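Local coordinates for hypothetical protein PH1109 (Pyrococcus horikoshii, PDB 2E6U) that is of unknown function but belongs to the CoA-binding domain family, with a Rossmann-type fold that carries bound coenzyme A, at residues A[82-87]-A[106-111]; A[5-10]-A[127-132]; A[23-28]-A[50-55]. All blocks are in the same frame, centred on the assembly; numbering follows the deposited sequence.

Contact 1 of 3, residues A[82-87]-A[106-111]; sequences DLFVKP and WFQYNT. With COA (coenzyme A), chain F.
The ring of Phe84 carries the side chain of Gln108 on one face: CG of Gln108 sits 3.6 Å from the centre of the Phe84 ring, 16° off its normal, and ring and amide planes stack only 14° apart. The bend at chi2 of Gln108 (-84°) turns the amide along the ring toward CZ of Phe84. A second ring, that of Phe107, takes Leu83 CD2 over one face, 4.1 Å from its centroid and shifted toward the rim, while Thr111 OG1 lies at its edge, in plane; the side chains of Leu83 and Phe107 run alongside each other. Asp82 OD1 comes obliquely to the indole of Trp106, 3.6 Å from CD1, and the indole NE1 is bonded to the backbone O of Arg131.

Asp82-Leu83 and Trp106-Phe107 end two neighbouring parallel strands of a beta-alpha-beta unit, strand 80-83, helix 87-100 and strand 104-107, in a Rossmann-type sheet; the other residues lie in the loops that follow. Leu83 N gives Trp106 O a nearly straight bond of 2.9 Å. Here, where such folds commonly seat a cofactor, both loops meet coenzyme A. Gln108 to Thr111 form a type II turn, with Thr111 OG1 bonded to Gln108 O; backbone N of Tyr109 donates to O5P of coenzyme A at 3.1 Å. Lysine suits the exposed position 86, its NZ bonding O4A of the coenzyme A diphosphate at 2.9 Å.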
loop_
_atom_site.group_PDB
_atom_site.type_symbol
_atom_site.label_atom_id
_atom_site.label_comp_id
_atom_site.label_asym_id
_atom_site.label_seq_id
_atom_site.Cartn_x
_atom_site.Cartn_y
_atom_site.Cartn_z
ATOM N N ASP A 82 0.659 1.302 1.264
ATOM C CA ASP A 82 -0.438 0.410 0.871
ATOM C C ASP A 82 -1.673 0.985 1.560
ATOM O O ASP A 82 -1.763 0.993 2.793
ATOM C CB ASP A 82 -0.145 -1.035 1.318
ATOM C CG ASP A 82 -1.143 -2.049 0.793
ATOM O OD1 ASP A 82 -1.822 -1.788 -0.243
ATOM O OD2 ASP A 82 -1.248 -3.139 1.394
ATOM N N LEU A 83 -2.595 1.514 0.756
ATOM C CA LEU A 83 -3.715 2.327 1.279
ATOM C C LEU A 83 -5.022 1.554 1.494
ATOM O O LEU A 83 -5.546 0.950 0.548
ATOM C CB LEU A 83 -3.971 3.448 0.289
ATOM C CG LEU A 83 -3.308 4.818 0.248
ATOM C CD1 LEU A 83 -2.496 5.344 1.440
ATOM C CD2 LEU A 83 -2.764 5.194 -1.121
ATOM N N PHE A 84 -5.535 1.571 2.733
ATOM C CA PHE A 84 -6.824 0.968 3.078
ATOM C C PHE A 84 -7.670 2.056 3.780
ATOM O O PHE A 84 -8.289 1.815 4.822
ATOM C CB PHE A 84 -6.672 -0.216 4.022
ATOM C CG PHE A 84 -6.125 -1.471 3.379
ATOM C CD1 PHE A 84 -6.999 -2.480 2.955
ATOM C CD2 PHE A 84 -4.756 -1.664 3.250
ATOM C CE1 PHE A 84 -6.510 -3.669 2.377
ATOM C CE2 PHE A 84 -4.248 -2.839 2.679
ATOM C CZ PHE A 84 -5.132 -3.841 2.241
ATOM N N VAL A 85 -7.658 3.258 3.216
ATOM C CA VAL A 85 -8.472 4.330 3.728
ATOM C C VAL A 85 -9.269 4.957 2.591
ATOM O O VAL A 85 -8.927 4.787 1.423
ATOM C CB VAL A 85 -7.624 5.414 4.418
ATOM C CG1 VAL A 85 -7.038 4.859 5.724
ATOM C CG2 VAL A 85 -6.523 5.924 3.519
ATOM N N LYS A 86 -10.310 5.690 2.956
ATOM C CA LYS A 86 -11.211 6.240 1.949
ATOM C C LYS A 86 -10.484 7.236 1.044
ATOM O O LYS A 86 -9.493 7.840 1.461
ATOM C CB LYS A 86 -12.397 6.881 2.650
ATOM C CG LYS A 86 -13.427 5.854 3.066
ATOM C CD LYS A 86 -14.526 6.509 3.850
ATOM C CE LYS A 86 -15.693 5.580 3.972
ATOM N NZ LYS A 86 -16.045 5.424 5.397
ATOM N N PRO A 87 -10.951 7.404 -0.215
ATOM C CA PRO A 87 -10.251 8.263 -1.174
ATOM C C PRO A 87 -9.756 9.620 -0.667
ATOM O O PRO A 87 -8.600 9.973 -0.935
ATOM C CB PRO A 87 -11.276 8.413 -2.311
ATOM C CG PRO A 87 -11.969 7.084 -2.305
ATOM C CD PRO A 87 -12.128 6.761 -0.829
ATOM N N TRP A 106 0.205 2.421 -3.401
ATOM C CA TRP A 106 -0.666 1.326 -3.834
ATOM C C TRP A 106 -2.102 1.577 -3.349
ATOM O O TRP A 106 -2.395 1.436 -2.156
ATOM C CB TRP A 106 -0.147 -0.035 -3.321
ATOM C CG TRP A 106 -0.829 -1.267 -3.860
ATOM C CD1 TRP A 106 -2.169 -1.568 -3.771
ATOM C CD2 TRP A 106 -0.222 -2.377 -4.569
ATOM N NE1 TRP A 106 -2.426 -2.770 -4.376
ATOM C CE2 TRP A 106 -1.258 -3.285 -4.880
ATOM C CE3 TRP A 106 1.103 -2.691 -4.960
ATOM C CZ2 TRP A 106 -1.031 -4.497 -5.561
ATOM C CZ3 TRP A 106 1.334 -3.889 -5.638
ATOM C CH2 TRP A 106 0.270 -4.782 -5.932
ATOM N N PHE A 107 -2.985 1.937 -4.290
ATOM C CA PHE A 107 -4.424 2.126 -3.999
ATOM C C PHE A 107 -5.170 0.784 -4.016
ATOM O O PHE A 107 -5.378 0.167 -5.097
ATOM C CB PHE A 107 -5.056 3.089 -5.027
ATOM C CG PHE A 107 -4.557 4.494 -4.952
ATOM C CD1 PHE A 107 -5.136 5.400 -4.073
ATOM C CD2 PHE A 107 -3.525 4.934 -5.784
ATOM C CE1 PHE A 107 -4.690 6.720 -4.007
ATOM C CE2 PHE A 107 -3.067 6.244 -5.747
ATOM C CZ PHE A 107 -3.655 7.168 -4.854
ATOM N N GLN A 108 -5.593 0.316 -2.841
ATOM C CA GLN A 108 -6.414 -0.906 -2.729
ATOM C C GLN A 108 -7.828 -0.603 -3.271
ATOM O O GLN A 108 -8.088 0.542 -3.612
ATOM C CB GLN A 108 -6.513 -1.389 -1.280
ATOM C CG GLN A 108 -5.169 -1.886 -0.701
ATOM C CD GLN A 108 -4.849 -3.350 -1.046
ATOM O OE1 GLN A 108 -5.746 -4.241 -1.126
ATOM N NE2 GLN A 108 -3.572 -3.626 -1.172
ATOM N N TYR A 109 -8.713 -1.606 -3.340
ATOM C CA TYR A 109 -10.050 -1.371 -3.935
ATOM C C TYR A 109 -10.779 -0.316 -3.120
ATOM O O TYR A 109 -10.732 -0.332 -1.887
ATOM C CB TYR A 109 -10.938 -2.615 -3.955
ATOM C CG TYR A 109 -10.334 -3.888 -4.490
ATOM C CD1 TYR A 109 -9.529 -3.894 -5.618
ATOM C CD2 TYR A 109 -10.638 -5.110 -3.889
ATOM C CE1 TYR A 109 -8.992 -5.094 -6.112
ATOM C CE2 TYR A 109 -10.105 -6.314 -4.375
ATOM C CZ TYR A 109 -9.295 -6.287 -5.485
ATOM O OH TYR A 109 -8.795 -7.481 -5.962
ATOM N N ASN A 110 -11.449 0.591 -3.829
ATOM C CA ASN A 110 -12.300 1.612 -3.216
ATOM C C ASN A 110 -11.553 2.770 -2.547
ATOM O O ASN A 110 -12.163 3.553 -1.819
ATOM C CB ASN A 110 -13.326 0.959 -2.273
ATOM C CG ASN A 110 -14.224 -0.069 -3.001
ATOM O OD1 ASN A 110 -14.563 0.102 -4.179
ATOM N ND2 ASN A 110 -14.591 -1.137 -2.306
ATOM N N THR A 111 -10.245 2.890 -2.807
ATOM C CA THR A 111 -9.429 3.941 -2.205
ATOM C C THR A 111 -8.891 4.980 -3.186
ATOM O O THR A 111 -8.305 6.011 -2.791
ATOM C CB THR A 111 -8.211 3.345 -1.444
ATOM O OG1 THR A 111 -7.212 2.916 -2.393
ATOM C CG2 THR A 111 -8.653 2.189 -0.545
HETATM N N1A COA F . -5.586 7.141 9.124
HETATM C C2A COA F . -5.366 5.703 9.160
HETATM N N3A COA F . -6.560 4.893 9.311
HETATM C C4A COA F . -7.776 5.490 9.347
HETATM C C5A COA F . -7.931 6.878 9.247
HETATM C C6A COA F . -6.807 7.705 9.146
HETATM N N6A COA F . -6.862 9.084 9.082
HETATM N N7A COA F . -9.267 7.114 9.321
HETATM C C8A COA F . -9.917 5.940 9.446
HETATM N N9A COA F . -8.985 4.954 9.447
HETATM C C1B COA F . -9.233 3.522 9.605
HETATM C C2B COA F . -10.232 3.265 10.755
HETATM O O2B COA F . -9.608 3.234 12.048
HETATM C C3B COA F . -10.909 1.962 10.337
HETATM O O3B COA F . -10.489 0.822 11.088
HETATM P P3B COA F . -11.269 0.379 12.421
HETATM O O7A COA F . -11.391 1.664 13.235
HETATM O O8A COA F . -12.595 -0.142 11.918
HETATM O O9A COA F . -10.423 -0.712 13.047
HETATM C C4B COA F . -10.511 1.793 8.880
HETATM O O4B COA F . -9.910 3.005 8.500
HETATM C C5B COA F . -11.682 1.598 7.921
HETATM O O5B COA F . -12.694 2.556 8.253
HETATM P P1A COA F . -13.705 3.035 7.101
HETATM O O1A COA F . -12.884 3.707 6.040
HETATM O O2A COA F . -14.753 3.815 7.881
HETATM O O3A COA F . -14.272 1.629 6.633
HETATM P P2A COA F . -15.289 1.286 5.427
HETATM O O4A COA F . -15.905 2.578 4.999
HETATM O O5A COA F . -16.053 0.079 5.896
HETATM O O6A COA F . -14.299 0.772 4.292
HETATM C CBP COA F . -12.241 0.954 3.086
HETATM C CCP COA F . -13.517 1.683 3.504
HETATM C CDP COA F . -11.373 0.617 4.306
HETATM C CEP COA F . -11.433 1.918 2.203
HETATM C CAP COA F . -12.586 -0.360 2.387
HETATM O OAP COA F . -13.344 -0.151 1.163
HETATM C C9P COA F . -11.242 -1.056 2.156
HETATM O O9P COA F . -11.179 -2.244 2.917
HETATM N N8P COA F . -10.902 -1.223 0.762
HETATM C C7P COA F . -9.856 -2.124 0.330
HETATM C C6P COA F . -10.583 -3.406 -0.050
HETATM C C5P COA F . -9.795 -4.456 -0.838
HETATM O O5P COA F . -8.579 -4.022 -1.409
HETATM N N4P COA F . -9.625 -5.690 -0.145
HETATM C C3P COA F . -8.726 -6.678 -0.699
HETATM C C2P COA F . -9.342 -8.055 -0.605
HETATM S S1P COA F . -8.416 -9.148 -1.711
#

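Contact 2 of 3, residues A[5-10]-A[127-132]. With COA (coenzyme A), chain F.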
loop_
_atom_site.group_PDB
_atom_site.type_symbol
_atom_site.label_atom_id
_atom_site.label_comp_id
_atom_site.label_asym_id
_atom_site.label_seq_id
_atom_site.Cartn_x
_atom_site.Cartn_y
_atom_site.Cartn_z
ATOM N N ARG A 5 -7.314 -4.078 -19.898
ATOM C CA ARG A 5 -5.973 -3.856 -19.356
ATOM C C ARG A 5 -6.107 -3.027 -18.073
ATOM O O ARG A 5 -7.099 -2.301 -17.914
ATOM C CB ARG A 5 -5.085 -3.125 -20.385
ATOM C CG ARG A 5 -4.603 -3.998 -21.554
ATOM C CD ARG A 5 -3.753 -5.175 -21.058
ATOM N NE ARG A 5 -3.644 -6.249 -22.046
ATOM C CZ ARG A 5 -3.526 -7.545 -21.752
ATOM N NH1 ARG A 5 -3.509 -7.957 -20.486
ATOM N NH2 ARG A 5 -3.441 -8.440 -22.731
ATOM N N PRO A 6 -5.125 -3.128 -17.150
ATOM C CA PRO A 6 -5.276 -2.388 -15.892
ATOM C C PRO A 6 -5.082 -0.888 -16.059
ATOM O O PRO A 6 -4.209 -0.435 -16.808
ATOM C CB PRO A 6 -4.178 -2.979 -15.000
ATOM C CG PRO A 6 -3.696 -4.220 -15.730
ATOM C CD PRO A 6 -3.869 -3.896 -17.166
ATOM N N ILE A 7 -5.896 -0.122 -15.337
ATOM C CA ILE A 7 -5.877 1.330 -15.454
ATOM C C ILE A 7 -4.514 1.971 -15.136
ATOM O O ILE A 7 -4.192 3.019 -15.686
ATOM C CB ILE A 7 -7.035 1.994 -14.634
ATOM C CG1 ILE A 7 -7.618 3.182 -15.421
ATOM C CG2 ILE A 7 -6.559 2.405 -13.240
ATOM C CD1 ILE A 7 -8.841 3.870 -14.786
ATOM N N ASP A 8 -3.711 1.338 -14.265
ATOM C CA ASP A 8 -2.408 1.893 -13.890
ATOM C C ASP A 8 -1.319 1.627 -14.941
ATOM O O ASP A 8 -0.201 2.158 -14.855
ATOM C CB ASP A 8 -1.968 1.414 -12.487
ATOM C CG ASP A 8 -1.899 -0.105 -12.357
ATOM O OD1 ASP A 8 -1.604 -0.819 -13.343
ATOM O OD2 ASP A 8 -2.112 -0.615 -11.231
ATOM N N GLY A 9 -1.657 0.798 -15.921
ATOM C CA GLY A 9 -0.785 0.577 -17.066
ATOM C C GLY A 9 0.399 -0.336 -16.790
ATOM O O GLY A 9 1.282 -0.465 -17.639
ATOM N N LEU A 10 0.432 -0.965 -15.615
ATOM C CA LEU A 10 1.557 -1.835 -15.237
ATOM C C LEU A 10 1.362 -3.251 -15.725
ATOM O O LEU A 10 0.264 -3.813 -15.624
ATOM C CB LEU A 10 1.768 -1.840 -13.698
ATOM C CG LEU A 10 2.040 -0.454 -13.112
ATOM C CD1 LEU A 10 1.945 -0.465 -11.578
ATOM C CD2 LEU A 10 3.386 0.088 -13.559
ATOM N N ILE A 127 2.591 4.357 -9.256
ATOM C CA ILE A 127 1.216 4.213 -8.784
ATOM C C ILE A 127 0.648 2.862 -9.196
ATOM O O ILE A 127 0.649 2.487 -10.397
ATOM C CB ILE A 127 0.326 5.385 -9.283
ATOM C CG1 ILE A 127 0.849 6.699 -8.678
ATOM C CG2 ILE A 127 -1.141 5.140 -8.929
ATOM C CD1 ILE A 127 0.735 7.883 -9.600
ATOM N N VAL A 128 0.190 2.107 -8.207
ATOM C CA VAL A 128 -0.573 0.893 -8.445
ATOM C C VAL A 128 -2.001 1.234 -8.052
ATOM O O VAL A 128 -2.241 1.764 -6.967
ATOM C CB VAL A 128 -0.055 -0.335 -7.635
ATOM C CG1 VAL A 128 -0.892 -1.563 -7.912
ATOM C CG2 VAL A 128 1.450 -0.596 -7.926
ATOM N N ALA A 129 -2.948 0.970 -8.944
ATOM C CA ALA A 129 -4.326 1.412 -8.708
ATOM C C ALA A 129 -5.353 0.314 -8.903
ATOM O O ALA A 129 -5.265 -0.484 -9.855
ATOM C CB ALA A 129 -4.658 2.640 -9.569
ATOM N N ASN A 130 -6.301 0.261 -7.970
ATOM C CA ASN A 130 -7.380 -0.718 -8.000
ATOM C C ASN A 130 -6.892 -2.167 -8.088
ATOM O O ASN A 130 -7.380 -2.966 -8.895
ATOM C CB ASN A 130 -8.348 -0.376 -9.136
ATOM C CG ASN A 130 -9.756 -0.844 -8.869
ATOM O OD1 ASN A 130 -10.424 -1.351 -9.773
ATOM N ND2 ASN A 130 -10.228 -0.667 -7.628
ATOM N N ARG A 131 -5.894 -2.498 -7.265
ATOM C CA ARG A 131 -5.415 -3.872 -7.147
ATOM C C ARG A 131 -5.266 -4.193 -5.650
ATOM O O ARG A 131 -5.222 -3.280 -4.836
ATOM C CB ARG A 131 -4.026 -4.041 -7.794
ATOM C CG ARG A 131 -3.867 -3.547 -9.224
ATOM C CD ARG A 131 -2.573 -4.128 -9.815
ATOM N NE ARG A 131 -2.183 -3.502 -11.098
ATOM C CZ ARG A 131 -1.823 -4.184 -12.188
ATOM N NH1 ARG A 131 -1.814 -5.512 -12.182
ATOM N NH2 ARG A 131 -1.472 -3.531 -13.290
ATOM N N CYS A 132 -5.168 -5.472 -5.307
ATOM C CA CYS A 132 -4.882 -5.882 -3.938
ATOM C C CYS A 132 -3.475 -6.494 -3.873
ATOM O O CYS A 132 -3.147 -7.343 -4.696
ATOM C CB CYS A 132 -5.902 -6.914 -3.471
ATOM S SG CYS A 132 -5.540 -7.612 -1.836
HETATM N N1A COA F . -5.586 7.141 9.124
HETATM C C2A COA F . -5.366 5.703 9.160
HETATM N N3A COA F . -6.560 4.893 9.311
HETATM C C4A COA F . -7.776 5.490 9.347
HETATM C C5A COA F . -7.931 6.878 9.247
HETATM C C6A COA F . -6.807 7.705 9.146
HETATM N N6A COA F . -6.862 9.084 9.082
HETATM N N7A COA F . -9.267 7.114 9.321
HETATM C C8A COA F . -9.917 5.940 9.446
HETATM N N9A COA F . -8.985 4.954 9.447
HETATM C C1B COA F . -9.233 3.522 9.605
HETATM C C2B COA F . -10.232 3.265 10.755
HETATM O O2B COA F . -9.608 3.234 12.048
HETATM C C3B COA F . -10.909 1.962 10.337
HETATM O O3B COA F . -10.489 0.822 11.088
HETATM P P3B COA F . -11.269 0.379 12.421
HETATM O O7A COA F . -11.391 1.664 13.235
HETATM O O8A COA F . -12.595 -0.142 11.918
HETATM O O9A COA F . -10.423 -0.712 13.047
HETATM C C4B COA F . -10.511 1.793 8.880
HETATM O O4B COA F . -9.910 3.005 8.500
HETATM C C5B COA F . -11.682 1.598 7.921
HETATM O O5B COA F . -12.694 2.556 8.253
HETATM P P1A COA F . -13.705 3.035 7.101
HETATM O O1A COA F . -12.884 3.707 6.040
HETATM O O2A COA F . -14.753 3.815 7.881
HETATM O O3A COA F . -14.272 1.629 6.633
HETATM P P2A COA F . -15.289 1.286 5.427
HETATM O O4A COA F . -15.905 2.578 4.999
HETATM O O5A COA F . -16.053 0.079 5.896
HETATM O O6A COA F . -14.299 0.772 4.292
HETATM C CBP COA F . -12.241 0.954 3.086
HETATM C CCP COA F . -13.517 1.683 3.504
HETATM C CDP COA F . -11.373 0.617 4.306
HETATM C CEP COA F . -11.433 1.918 2.203
HETATM C CAP COA F . -12.586 -0.360 2.387
HETATM O OAP COA F . -13.344 -0.151 1.163
HETATM C C9P COA F . -11.242 -1.056 2.156
HETATM O O9P COA F . -11.179 -2.244 2.917
HETATM N N8P COA F . -10.902 -1.223 0.762
HETATM C C7P COA F . -9.856 -2.124 0.330
HETATM C C6P COA F . -10.583 -3.406 -0.050
HETATM C C5P COA F . -9.795 -4.456 -0.838
HETATM O O5P COA F . -8.579 -4.022 -1.409
HETATM N N4P COA F . -9.625 -5.690 -0.145
HETATM C C3P COA F . -8.726 -6.678 -0.699
HETATM C C2P COA F . -9.342 -8.055 -0.605
HETATM S S1P COA F . -8.416 -9.148 -1.711
HETATM O O HOH W 1 0.997 3.526 -12.846
HETATM O O HOH W 2 -4.827 -0.804 -12.469
HETATM O O HOH W 3 -0.783 -6.280 -14.881
#
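Asp8 and Arg131 cross at about a right angle as chains, yet their flat ends lie nearly in one plane, carboxylate and guanidinium only 6° apart. The pair fastens the loop before helix 12-21 to the end of strand 126-129, an outermost strand of the Rossmann-type sheet, and the residues just after it. Arg131 grips side-on: NE meets Asp8 OD2 at 2.9 Å and NH2 meets Asp8 OD1 at 2.7 Å, both nearly straight and each on a syn lone pair. Arginine suits the place because NE and NH2 present two N-H groups in one plane, matching the two carboxylate oxygens.

Aspartate suits its place because each carboxylate oxygen, with its syn side taken by Arg131, can still accept a backbone N-H from its anti side. The anti lone pair of OD2 takes the N-H of Ala129, and OD1 takes Leu10 N, closing an Asx turn that overlaps the end of the type I turn from Pro6 to Gly9. With CG between backbone N and carbonyl carbon (chi1 57°), OD1 reaches Leu10 N and OD2 faces Ala129 N; four bonds thus fix the carboxylate's rotation and would probably favour the charged form. Arg131 NH1 has a second anion in Glu136. Leu10 CD1 packs on Val128 CG2 at 3.7 Å, their side chains crossing. Arg131 NH2 also donates to Leu10 O at 2.9 Å, tilted from the guanidinium plane.

Contact 3 of 3, residues A[23-28]-A[50-55]; sequences KKIALV and YDVYPV
Lys23 lays its side chain across the ring of Tyr50, CE directly over the centre at 3.4 Å and NZ 4.3 Å from the same centroid, a cation-pi contact. A bend at chi3 (73°) folds the chain's end over the ring, and NZ goes on to bond His48 O. The pair precedes two parallel strands of a Rossmann-type beta-alpha-beta unit, strand 24-28, helix 37-47 and strand 51-55, in which 51-55 is an outermost strand of the sheet.

On the face bearing Ile25, Leu27 and Val52, where Val52 packs against helix 37-47, bumps interlock. Val52 CG1 fits against CB and CD1 of Leu27, 3.7 Å from CB, and CG1 of Ile25 leans on Tyr50 CD1. Branched aliphatic residues suit this buried side. The other face is stepped: small Ala26 leaves room for Val55, whose CG2 comes to 4.1 Å from Ala26 CB, while Val28 and Val55 lie side by side, near coenzyme A. Toward the start of the strands this face turns polar. Lys24 bends at chi2 to bring NZ to Asp51 OD2, and both charges have further partners, NZ in Asp76 and Asp51 OD1 in Arg65. Backbone N-H groups of each strand donate in turn to carbonyls of the other, as in a parallel pair; Ile25 O, which accepts Tyr53 N at 2.8 Å, also lies at the edge of the Tyr53 ring, 3.7 Å from CD1.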
loop_
_atom_site.group_PDB
_atom_site.type_symbol
_atom_site.label_atom_id
_atom_site.label_comp_id
_atom_site.label_asym_id
_atom_site.label_seq_id
_atom_site.Cartn_x
_atom_site.Cartn_y
_atom_site.Cartn_z
ATOM N N LYS A 23 9.520 -4.539 -0.150
ATOM C CA LYS A 23 8.856 -5.310 0.894
ATOM C C LYS A 23 8.734 -4.584 2.225
ATOM O O LYS A 23 8.186 -5.146 3.174
ATOM C CB LYS A 23 9.541 -6.660 1.054
ATOM C CG LYS A 23 9.601 -7.359 -0.304
ATOM C CD LYS A 23 9.837 -8.818 -0.150
ATOM C CE LYS A 23 8.578 -9.538 0.362
ATOM N NZ LYS A 23 8.857 -10.981 0.491
ATOM N N LYS A 24 9.215 -3.349 2.281
ATOM C CA LYS A 24 9.000 -2.460 3.457
ATOM C C LYS A 24 7.707 -1.677 3.212
ATOM O O LYS A 24 7.687 -0.721 2.401
ATOM C CB LYS A 24 10.174 -1.493 3.620
ATOM C CG LYS A 24 11.548 -2.196 3.847
ATOM C CD LYS A 24 11.837 -2.280 5.293
ATOM C CE LYS A 24 13.229 -2.822 5.601
ATOM N NZ LYS A 24 13.087 -3.264 7.028
ATOM N N ILE A 25 6.638 -2.083 3.891
ATOM C CA ILE A 25 5.290 -1.598 3.581
ATOM C C ILE A 25 4.744 -0.772 4.752
ATOM O O ILE A 25 4.807 -1.212 5.915
ATOM C CB ILE A 25 4.316 -2.761 3.342
ATOM C CG1 ILE A 25 4.899 -3.876 2.439
ATOM C CG2 ILE A 25 2.922 -2.229 2.846
ATOM C CD1 ILE A 25 5.274 -3.457 1.049
ATOM N N ALA A 26 4.205 0.408 4.459
ATOM C CA ALA A 26 3.397 1.156 5.455
ATOM C C ALA A 26 1.955 0.874 5.066
ATOM O O ALA A 26 1.482 1.315 3.990
ATOM C CB ALA A 26 3.700 2.648 5.409
ATOM N N LEU A 27 1.257 0.117 5.914
ATOM C CA LEU A 27 -0.115 -0.269 5.621
ATOM C C LEU A 27 -1.071 0.694 6.349
ATOM O O LEU A 27 -1.278 0.615 7.571
ATOM C CB LEU A 27 -0.387 -1.739 5.969
ATOM C CG LEU A 27 -1.651 -2.402 5.376
ATOM C CD1 LEU A 27 -1.407 -3.879 5.139
ATOM C CD2 LEU A 27 -2.936 -2.201 6.230
ATOM N N VAL A 28 -1.656 1.598 5.563
ATOM C CA VAL A 28 -2.416 2.734 6.105
ATOM C C VAL A 28 -3.868 2.331 6.254
ATOM O O VAL A 28 -4.472 1.838 5.296
ATOM C CB VAL A 28 -2.284 3.963 5.169
ATOM C CG1 VAL A 28 -3.147 5.105 5.674
ATOM C CG2 VAL A 28 -0.791 4.392 5.023
ATOM N N TYR A 50 6.915 -9.916 4.046
ATOM C CA TYR A 50 6.845 -8.457 4.008
ATOM C C TYR A 50 7.093 -7.867 5.389
ATOM O O TYR A 50 6.666 -8.439 6.383
ATOM C CB TYR A 50 5.483 -7.979 3.445
ATOM C CG TYR A 50 5.361 -8.277 1.979
ATOM C CD1 TYR A 50 5.720 -7.324 1.036
ATOM C CD2 TYR A 50 4.939 -9.536 1.543
ATOM C CE1 TYR A 50 5.651 -7.609 -0.361
ATOM C CE2 TYR A 50 4.861 -9.844 0.155
ATOM C CZ TYR A 50 5.226 -8.876 -0.770
ATOM O OH TYR A 50 5.155 -9.210 -2.102
ATOM N N ASP A 51 7.758 -6.707 5.454
ATOM C CA ASP A 51 7.944 -6.029 6.732
ATOM C C ASP A 51 6.852 -4.955 6.802
ATOM O O ASP A 51 6.997 -3.883 6.193
ATOM C CB ASP A 51 9.318 -5.388 6.773
ATOM C CG ASP A 51 9.737 -4.943 8.176
ATOM O OD1 ASP A 51 8.998 -5.143 9.176
ATOM O OD2 ASP A 51 10.833 -4.359 8.252
ATOM N N VAL A 52 5.777 -5.248 7.529
ATOM C CA VAL A 52 4.542 -4.439 7.399
ATOM C C VAL A 52 4.356 -3.581 8.636
ATOM O O VAL A 52 4.100 -4.108 9.718
ATOM C CB VAL A 52 3.273 -5.294 7.185
ATOM C CG1 VAL A 52 2.048 -4.348 6.967
ATOM C CG2 VAL A 52 3.419 -6.212 5.962
ATOM N N TYR A 53 4.526 -2.269 8.467
ATOM C CA TYR A 53 4.335 -1.312 9.547
ATOM C C TYR A 53 2.906 -0.792 9.481
ATOM O O TYR A 53 2.576 -0.063 8.542
ATOM C CB TYR A 53 5.272 -0.134 9.328
ATOM C CG TYR A 53 6.729 -0.496 9.540
ATOM C CD1 TYR A 53 7.491 -1.024 8.506
ATOM C CD2 TYR A 53 7.345 -0.242 10.765
ATOM C CE1 TYR A 53 8.853 -1.354 8.710
ATOM C CE2 TYR A 53 8.684 -0.559 10.978
ATOM C CZ TYR A 53 9.421 -1.105 9.953
ATOM O OH TYR A 53 10.772 -1.392 10.173
ATOM N N PRO A 54 2.066 -1.143 10.471
ATOM C CA PRO A 54 0.710 -0.617 10.448
ATOM C C PRO A 54 0.673 0.899 10.736
ATOM O O PRO A 54 1.430 1.386 11.586
ATOM C CB PRO A 54 -0.011 -1.447 11.520
ATOM C CG PRO A 54 1.084 -1.837 12.523
ATOM C CD PRO A 54 2.348 -1.989 11.657
ATOM N N VAL A 55 -0.186 1.635 10.015
ATOM C CA VAL A 55 -0.324 3.077 10.201
ATOM C C VAL A 55 -1.796 3.402 10.429
ATOM O O VAL A 55 -2.646 3.158 9.555
ATOM C CB VAL A 55 0.241 3.896 9.004
ATOM C CG1 VAL A 55 -0.045 5.404 9.216
ATOM C CG2 VAL A 55 1.770 3.684 8.878
#

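Overall arrangement
Contacts 1 and 3 are buried, each joining the two strands of a beta-alpha-beta unit; contact 2 is partly buried and ties an N-terminal loop to an outermost strand. All three reach one parallel sheet. Contacts 1 and 3 meet where strands 80-83 and 24-28 pair, Phe84 N approaching Val28 O at 2.8 Å, and contact 2 adjoins contact 1 through Phe107 N and Val128 O, also 2.8 Å apart. Contacts 2 and 3 do not touch, their nearest atoms being about 9 Å apart. Chemistry follows place: CH-pi and ring-amide packing with cofactor bonds at the strand ends, an ion pair beside water-bridged backbone at the margin, aliphatic packing with polar strand starts in contact 3.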